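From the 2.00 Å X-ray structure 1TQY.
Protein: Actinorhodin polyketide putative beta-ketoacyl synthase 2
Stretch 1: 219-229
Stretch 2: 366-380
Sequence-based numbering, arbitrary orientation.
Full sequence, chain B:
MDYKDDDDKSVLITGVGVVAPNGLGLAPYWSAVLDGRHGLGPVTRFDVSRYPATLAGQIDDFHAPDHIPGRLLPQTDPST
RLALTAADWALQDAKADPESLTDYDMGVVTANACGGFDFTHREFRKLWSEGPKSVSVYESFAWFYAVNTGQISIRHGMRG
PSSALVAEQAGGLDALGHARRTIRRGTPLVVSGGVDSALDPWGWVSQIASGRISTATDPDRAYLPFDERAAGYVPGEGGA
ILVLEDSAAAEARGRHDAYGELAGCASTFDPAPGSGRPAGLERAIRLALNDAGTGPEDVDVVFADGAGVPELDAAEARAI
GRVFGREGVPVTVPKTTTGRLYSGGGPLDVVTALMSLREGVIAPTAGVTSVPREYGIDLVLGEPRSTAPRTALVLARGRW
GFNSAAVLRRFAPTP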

# COMPACT_ATOMS: atom_id res chain seq x y z
N PRO B 219 10.43 21.16 24.02
CA PRO B 219 10.93 20.48 22.82
C PRO B 219 12.16 19.62 23.04
O PRO B 219 12.33 18.61 22.36
N ASP B 220 13.03 20.01 23.97
CA ASP B 220 14.24 19.24 24.23
C ASP B 220 13.95 18.00 25.05
O ASP B 220 14.80 17.11 25.13
N ARG B 221 12.78 17.94 25.66
CA ARG B 221 12.45 16.80 26.51
C ARG B 221 11.03 16.27 26.31
O ARG B 221 10.28 16.11 27.28
N ALA B 222 10.68 15.98 25.07
CA ALA B 222 9.35 15.47 24.78
C ALA B 222 9.38 14.09 24.15
O ALA B 222 8.52 13.25 24.41
N TYR B 223 10.38 13.86 23.31
CA TYR B 223 10.51 12.57 22.65
C TYR B 223 11.78 11.95 23.19
O TYR B 223 12.88 12.24 22.73
N LEU B 224 11.60 11.08 24.18
CA LEU B 224 12.72 10.45 24.85
C LEU B 224 12.69 8.93 24.85
O LEU B 224 12.49 8.30 25.88
N PRO B 225 12.91 8.31 23.68
CA PRO B 225 12.89 6.84 23.64
C PRO B 225 13.98 6.21 24.52
O PRO B 225 15.14 6.60 24.46
N PHE B 226 13.57 5.23 25.33
CA PHE B 226 14.47 4.51 26.23
C PHE B 226 14.86 5.28 27.49
O PHE B 226 15.63 4.79 28.31
N ASP B 227 14.33 6.49 27.65
CA ASP B 227 14.61 7.29 28.84
C ASP B 227 13.54 6.99 29.89
O ASP B 227 12.38 6.74 29.54
N GLU B 228 13.91 7.02 31.17
CA GLU B 228 12.93 6.73 32.21
C GLU B 228 11.78 7.73 32.20
O GLU B 228 10.70 7.44 32.71
N ARG B 229 11.99 8.90 31.59
CA ARG B 229 10.93 9.90 31.52
C ARG B 229 10.11 9.81 30.21
O ARG B 229 9.30 10.69 29.93
N ALA B 366 19.67 12.24 20.85
CA ALA B 366 19.47 13.51 21.54
C ALA B 366 18.38 13.41 22.62
O ALA B 366 17.50 12.56 22.54
N GLY B 367 18.46 14.29 23.62
CA GLY B 367 17.46 14.35 24.68
C GLY B 367 17.56 13.39 25.85
O GLY B 367 17.56 13.82 27.01
N VAL B 368 17.59 12.10 25.55
CA VAL B 368 17.68 11.05 26.56
C VAL B 368 18.86 11.32 27.48
O VAL B 368 19.96 11.63 27.02
N THR B 369 18.63 11.22 28.79
CA THR B 369 19.69 11.44 29.78
C THR B 369 19.81 10.28 30.75
O THR B 369 20.89 10.03 31.27
N SER B 370 18.72 9.56 31.02
CA SER B 370 18.82 8.41 31.93
C SER B 370 18.06 7.19 31.44
O SER B 370 16.83 7.16 31.40
N VAL B 371 18.83 6.18 31.05
CA VAL B 371 18.27 4.94 30.55
C VAL B 371 18.15 3.92 31.69
O VAL B 371 19.14 3.60 32.35
N PRO B 372 16.93 3.42 31.95
CA PRO B 372 16.67 2.43 33.00
C PRO B 372 17.52 1.18 32.80
O PRO B 372 17.61 0.65 31.69
N ARG B 373 18.12 0.70 33.89
CA ARG B 373 18.95 -0.51 33.87
C ARG B 373 18.12 -1.66 33.28
O ARG B 373 18.66 -2.57 32.65
N GLU B 374 16.81 -1.59 33.50
CA GLU B 374 15.88 -2.60 33.02
C GLU B 374 16.06 -2.87 31.52
O GLU B 374 16.10 -4.02 31.09
N TYR B 375 16.19 -1.81 30.72
CA TYR B 375 16.35 -1.97 29.27
C TYR B 375 17.63 -2.69 28.85
O TYR B 375 17.70 -3.28 27.77
N GLY B 376 18.64 -2.61 29.70
CA GLY B 376 19.91 -3.26 29.41
C GLY B 376 20.45 -2.96 28.02
O GLY B 376 20.75 -3.87 27.26
N ILE B 377 20.58 -1.68 27.67
CA ILE B 377 21.09 -1.35 26.35
C ILE B 377 22.24 -0.36 26.42
O ILE B 377 22.35 0.41 27.37
N ASP B 378 23.12 -0.41 25.43
CA ASP B 378 24.24 0.52 25.36
C ASP B 378 23.83 1.63 24.39
O ASP B 378 24.10 1.54 23.20
N LEU B 379 23.16 2.67 24.90
CA LEU B 379 22.71 3.78 24.06
C LEU B 379 23.78 4.82 23.77
O LEU B 379 24.53 5.20 24.66
N VAL B 380 23.86 5.27 22.52
CA VAL B 380 24.83 6.29 22.14
C VAL B 380 24.18 7.65 22.37
O VAL B 380 23.28 8.05 21.63

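Packing of stretch 219-229 against stretch 366-380, two segments of one chain that bury 619 Å² between them. The polar centre is Asp227. Its CA-to-CB bond runs sideways, but the t rotamer (chi1 -172°) brings the carboxylate to the opposing backbone, where OD1 accepts two successive amides, Thr369 N at 2.8 Å from Asp227 OD1 and Ser370 N at 3.0 Å from the same oxygen. Both bonds are nearly straight (166° and 173°), so two consecutive amides converge on one carboxylate oxygen. Asp227 OD2 accepts from Arg229 N at 2.6 Å and also from water 1.

Arg221 is the cationic partner. Its side chain starts sideways (chi1 m, chi2 and chi3 between wells) and its guanidinium ends beside the same site: Arg221 NH2 donates to Gly367 O at 2.9 Å, an acceptor lying at the edge of the guanidinium, and forms a salt bridge within the stretch to Asp227 OD1 at 3.2 Å. Thr369 OG1 (p rotamer) also lies 3.0 Å from Arg221 NH2.

Water 1 fills the space between these groups. It accepts from Arg221 NH1 at 2.9 Å and donates to Asp227 OD2 at 2.7 Å; it is also hydrogen-bonded to Thr369 OG1 at 2.7 Å and, weakly, to Ser370 OG (p rotamer) at 3.3 Å. The water thus links the hydroxyls of Thr369 and Ser370 to the ion pair of the first stretch. Just beyond, the backbones join directly: Glu228 N donates to Ser370 O at 2.9 Å, and Asp227 CA makes a CA-H...O contact of 3.4 Å with that same Ser370 O. The exposed Glu228 side chain (chi1 p, chi2 t) lays its CG 3.0 Å from Ser370 OG and its CB 3.7 Å from Pro372 CG.

Phe226, at the third position of a type II turn from Leu224 to Asp227, has the largest area covered by the other stretch, 110 Å². Its ring (chi1 m) receives Ile377 (chi1 p, chi2 t) over one face, with Ile377 CD1 3.9 Å from the ring centroid in a CH-pi contact. Tyr375 (m) meets the ring edge, Phe226 CD2 to Tyr375 CD2 being 4.0 Å, while Leu379 CD1 reaches Phe226 CB at 3.9 Å. Ile377, Tyr375 and Leu379 all point toward the first stretch. Tyr375 OH donates to water 2 at 2.7 Å, and water 2 donates to Asp227 O at 2.9 Å, so hydroxyl and carbonyl are satisfied together. Phe226 O, by contrast, is buried without a hydrogen-bonding partner; its nearest neighbours across the contact are carbons, Pro372 CD at 3.1 Å from Phe226 O, Tyr375 CE2 at 3.4 Å and Val371 CA at 3.5 Å from it, the last a CA-H...O contact.

Leu224 (m, t) places CD2 3.5 Å from Gly367 C. A CB on Gly367 would fall 2.9 Å from Leu224 CD2, a clash, and the backbone angles independently call for glycine. Val368 (t) lays CG2 3.3 Å from Pro225 O and 4.4 Å from Pro225 CD.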

# COMPACT_ATOMS: atom_id res chain seq x y z
CB PRO B 219 11.21 21.63 21.86
CG PRO B 219 10.21 22.65 22.26
CD PRO B 219 10.29 22.61 23.77
CB ASP B 220 15.28 20.06 24.99
CG ASP B 220 15.66 21.34 24.29
OD1 ASP B 220 15.96 21.29 23.07
OD2 ASP B 220 15.67 22.39 24.96
CB ARG B 221 12.64 17.18 27.98
CG ARG B 221 14.07 17.52 28.38
CD ARG B 221 14.50 16.65 29.55
NE ARG B 221 15.14 15.43 29.11
CZ ARG B 221 15.29 14.34 29.85
NH1 ARG B 221 14.84 14.30 31.10
NH2 ARG B 221 15.92 13.28 29.34
CB ALA B 222 8.62 16.45 23.86
CB TYR B 223 10.57 12.78 21.13
CG TYR B 223 10.64 11.51 20.32
CD1 TYR B 223 10.13 10.30 20.80
CD2 TYR B 223 11.20 11.52 19.04
CE1 TYR B 223 10.18 9.14 20.03
CE2 TYR B 223 11.25 10.38 18.27
CZ TYR B 223 10.74 9.19 18.77
OH TYR B 223 10.79 8.05 17.99
CB LEU B 224 12.76 10.98 26.30
CG LEU B 224 12.77 12.51 26.44
CD1 LEU B 224 12.62 12.90 27.90
CD2 LEU B 224 14.07 13.05 25.87
CB PRO B 225 13.08 6.53 22.15
CG PRO B 225 13.91 7.68 21.67
CD PRO B 225 13.23 8.87 22.35
CB PHE B 226 15.73 4.03 25.49
CG PHE B 226 15.45 3.06 24.36
CD1 PHE B 226 15.84 3.36 23.06
CD2 PHE B 226 14.75 1.88 24.59
CE1 PHE B 226 15.55 2.48 22.01
CE2 PHE B 226 14.45 1.00 23.55
CZ PHE B 226 14.85 1.30 22.26
CB ASP B 227 14.56 8.78 28.51
CG ASP B 227 15.03 9.65 29.66
OD1 ASP B 227 16.18 10.14 29.62
OD2 ASP B 227 14.25 9.83 30.62
CB GLU B 228 13.59 6.70 33.59
CG GLU B 228 14.24 7.98 34.00
CD GLU B 228 14.71 7.93 35.45
OE1 GLU B 228 15.38 6.93 35.81
OE2 GLU B 228 14.39 8.87 36.20
CB ARG B 229 11.51 11.32 31.67
CG ARG B 229 12.16 11.63 33.03
CD ARG B 229 11.16 11.51 34.19
NE ARG B 229 11.77 11.81 35.48
CZ ARG B 229 12.19 13.02 35.85
NH1 ARG B 229 12.06 14.05 35.03
NH2 ARG B 229 12.74 13.20 37.05
CB ALA B 366 19.08 14.59 20.53
CB VAL B 368 17.88 9.68 25.88
CG1 VAL B 368 17.86 8.56 26.92
CG2 VAL B 368 16.80 9.47 24.84
CB THR B 369 19.44 12.72 30.59
OG1 THR B 369 18.18 12.62 31.27
CG2 THR B 369 19.43 13.95 29.68
CB SER B 370 18.39 8.77 33.36
OG SER B 370 17.01 9.06 33.46
CB VAL B 371 19.16 4.36 29.43
CG1 VAL B 371 18.63 3.01 28.96
CG2 VAL B 371 19.21 5.34 28.26
CB PRO B 372 15.19 2.12 32.82
CG PRO B 372 14.64 3.38 32.27
CD PRO B 372 15.69 3.85 31.30
CB ARG B 373 19.40 -0.83 35.30
CG ARG B 373 19.98 -2.24 35.53
CD ARG B 373 21.19 -2.51 34.64
NE ARG B 373 21.69 -3.89 34.77
CZ ARG B 373 22.39 -4.34 35.81
NH1 ARG B 373 22.67 -3.54 36.83
NH2 ARG B 373 22.81 -5.60 35.83
CB GLU B 374 14.44 -2.13 33.29
CG GLU B 374 13.34 -3.09 32.83
CD GLU B 374 11.97 -2.41 32.72
OE1 GLU B 374 11.63 -1.59 33.60
OE2 GLU B 374 11.22 -2.71 31.75
CB TYR B 375 16.26 -0.61 28.57
CG TYR B 375 14.96 0.12 28.81
CD1 TYR B 375 13.83 -0.56 29.28
CD2 TYR B 375 14.83 1.48 28.54
CE1 TYR B 375 12.61 0.08 29.46
CE2 TYR B 375 13.61 2.14 28.72
CZ TYR B 375 12.51 1.42 29.18
OH TYR B 375 11.30 2.05 29.34
CB ILE B 377 20.00 -0.75 25.44
CG1 ILE B 377 19.46 0.54 26.06
CG2 ILE B 377 18.88 -1.76 25.24
CD1 ILE B 377 18.47 1.26 25.16
CB ASP B 378 25.49 -0.22 24.84
CG ASP B 378 26.68 0.71 24.64
OD1 ASP B 378 26.69 1.82 25.21
OD2 ASP B 378 27.63 0.32 23.93
CB LEU B 379 21.53 4.53 24.71
CG LEU B 379 20.12 4.38 24.14
CD1 LEU B 379 19.25 5.50 24.72
CD2 LEU B 379 20.12 4.46 22.63
CB VAL B 380 25.22 6.17 20.65
CG1 VAL B 380 26.28 7.21 20.33
CG2 VAL B 380 25.77 4.77 20.36
O HOH W 1 15.73 11.67 31.87
O HOH W 2 11.50 4.41 27.97